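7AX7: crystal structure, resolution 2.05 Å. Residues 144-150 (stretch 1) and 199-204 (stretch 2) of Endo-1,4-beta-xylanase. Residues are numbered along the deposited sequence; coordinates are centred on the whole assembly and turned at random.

Stretch 1, residues 144-150: AKDGQII
Stretch 2 199-204: IWSNAN

A single beta bridge, reinforced by the amide side chain of Asn202, joins a type II turn and the strand that follows it to an irregular segment more than fifty residues later. Gln148 lies across from Asn202, their CA atoms 4.4 Å apart, and two backbone hydrogen bonds flank the pair: Ile149 N donates to Ser201 O (3.0 Å) and Ala203 N to Gly147 O (3.1 Å). Residue numbers rise on one side as they fall on the other, so the pairing is antiparallel. Asn202 is extended (phi/psi -150/140), and its CA also approaches Gly147 O at 3.2 Å in a CA-H...O contact; Ala203 then bends the chain (-53/-19).

The turn runs from Lys145 to Gln148, closed by Gln148 N to Lys145 O at 3.0 Å, with Asp146 at -50/125 and Gly147 at 87/2. Glycine fits doubly: at these angles a CB would jam against the preceding carbonyl, and it would lie 2.6 Å from Asn202 OD1. Asn202 (chi1 t, chi2 -68°) sends its amide over the turn, where ND2 donates to Asp146 O (3.0 Å) and to Gln148 OE1 (2.9 Å), both nearly straight. Asn202 OD1 accepts from Asn204 N at 2.9 Å, so the carboxamide serves both stretches.

Gln148 points its CA-to-CB bond away overall, but chi1 t and chi2 p fold the chain back to bring OE1 to Asn202. Gln148 OE1 also accepts from Lys145 NZ at 2.6 Å, the lysine reaching it with chi angles p, t, t, p. Ile149 (m, t) points toward the second stretch and lies against its backbone, CB 3.5 Å from Ser201 O and CD1 4.2 Å from Trp200 O. Trp200 sets its CA-to-CB bond sideways; chi1 m and chi2 88° carry the indole farther off. Altogether 314 Å² is buried, Asn202 contributing the largest share.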

# COMPACT_ATOMS: atom_id res chain seq x y z
N ALA A 144 4.91 4.22 -14.09
CA ALA A 144 3.90 5.25 -13.95
C ALA A 144 3.08 5.36 -15.22
O ALA A 144 3.62 5.42 -16.33
CB ALA A 144 4.54 6.60 -13.64
N LYS A 145 1.77 5.37 -15.05
CA LYS A 145 0.86 5.89 -16.06
C LYS A 145 -0.39 6.32 -15.32
O LYS A 145 -0.59 5.97 -14.15
CB LYS A 145 0.56 4.86 -17.16
CG LYS A 145 -0.09 3.58 -16.71
CD LYS A 145 -0.23 2.62 -17.88
CE LYS A 145 -0.28 1.15 -17.43
NZ LYS A 145 -1.55 0.78 -16.74
N ASP A 146 -1.21 7.12 -16.00
CA ASP A 146 -2.44 7.64 -15.41
C ASP A 146 -3.26 6.52 -14.79
O ASP A 146 -3.58 5.53 -15.46
CB ASP A 146 -3.24 8.36 -16.49
CG ASP A 146 -4.44 9.10 -15.93
OD1 ASP A 146 -4.51 9.29 -14.70
OD2 ASP A 146 -5.30 9.49 -16.74
N GLY A 147 -3.59 6.66 -13.50
CA GLY A 147 -4.41 5.69 -12.80
C GLY A 147 -3.69 4.52 -12.18
O GLY A 147 -4.34 3.66 -11.58
N GLN A 148 -2.36 4.47 -12.27
CA GLN A 148 -1.60 3.29 -11.87
C GLN A 148 -1.30 3.28 -10.37
O GLN A 148 -1.02 4.31 -9.76
CB GLN A 148 -0.28 3.21 -12.64
CG GLN A 148 0.42 1.85 -12.57
CD GLN A 148 -0.36 0.76 -13.30
OE1 GLN A 148 -1.16 1.04 -14.19
NE2 GLN A 148 -0.11 -0.49 -12.93
N ILE A 149 -1.35 2.09 -9.79
CA ILE A 149 -0.94 1.84 -8.42
C ILE A 149 0.46 1.26 -8.45
O ILE A 149 0.74 0.35 -9.24
CB ILE A 149 -1.92 0.88 -7.72
CG1 ILE A 149 -3.33 1.48 -7.67
CG2 ILE A 149 -1.42 0.50 -6.31
CD1 ILE A 149 -4.45 0.44 -7.41
N ILE A 150 1.35 1.78 -7.61
CA ILE A 150 2.74 1.35 -7.57
C ILE A 150 3.04 0.77 -6.19
O ILE A 150 2.71 1.39 -5.16
CB ILE A 150 3.70 2.50 -7.92
CG1 ILE A 150 3.45 2.95 -9.37
CG2 ILE A 150 5.16 2.07 -7.75
CD1 ILE A 150 4.22 4.20 -9.77
N ILE A 199 -8.78 -8.23 -8.90
CA ILE A 199 -7.62 -7.61 -8.27
C ILE A 199 -7.15 -6.46 -9.16
O ILE A 199 -6.91 -6.66 -10.36
CB ILE A 199 -6.49 -8.62 -7.99
CG1 ILE A 199 -5.35 -7.96 -7.21
CG2 ILE A 199 -5.96 -9.22 -9.27
CD1 ILE A 199 -4.52 -8.96 -6.38
N TRP A 200 -7.01 -5.28 -8.57
CA TRP A 200 -6.80 -4.03 -9.30
C TRP A 200 -5.33 -3.62 -9.28
O TRP A 200 -4.67 -3.67 -8.24
CB TRP A 200 -7.60 -2.88 -8.66
CG TRP A 200 -9.08 -3.01 -8.60
CD1 TRP A 200 -9.82 -3.59 -7.60
CD2 TRP A 200 -10.02 -2.47 -9.53
NE1 TRP A 200 -11.17 -3.46 -7.88
CE2 TRP A 200 -11.32 -2.78 -9.06
CE3 TRP A 200 -9.89 -1.76 -10.73
CZ2 TRP A 200 -12.48 -2.41 -9.75
CZ3 TRP A 200 -11.05 -1.38 -11.42
CH2 TRP A 200 -12.32 -1.71 -10.92
N SER A 201 -4.83 -3.17 -10.44
CA SER A 201 -3.57 -2.46 -10.52
C SER A 201 -3.71 -1.05 -11.07
O SER A 201 -2.77 -0.25 -10.94
CB SER A 201 -2.56 -3.24 -11.39
OG SER A 201 -2.28 -4.49 -10.80
N ASN A 202 -4.85 -0.72 -11.67
CA ASN A 202 -5.11 0.59 -12.26
C ASN A 202 -6.60 0.83 -12.14
O ASN A 202 -7.40 -0.09 -12.31
CB ASN A 202 -4.66 0.65 -13.73
CG ASN A 202 -4.70 2.05 -14.30
OD1 ASN A 202 -5.77 2.63 -14.48
ND2 ASN A 202 -3.52 2.60 -14.63
N ALA A 203 -6.98 2.07 -11.82
CA ALA A 203 -8.40 2.37 -11.70
C ALA A 203 -9.20 1.96 -12.94
O ALA A 203 -10.42 1.81 -12.85
CB ALA A 203 -8.59 3.85 -11.41
N ASN A 204 -8.55 1.76 -14.10
CA ASN A 204 -9.27 1.31 -15.28
C ASN A 204 -9.53 -0.20 -15.30
O ASN A 204 -10.26 -0.68 -16.18
CB ASN A 204 -8.53 1.72 -16.57
CG ASN A 204 -7.25 0.93 -16.80
OD1 ASN A 204 -7.00 -0.09 -16.16
ND2 ASN A 204 -6.45 1.40 -17.75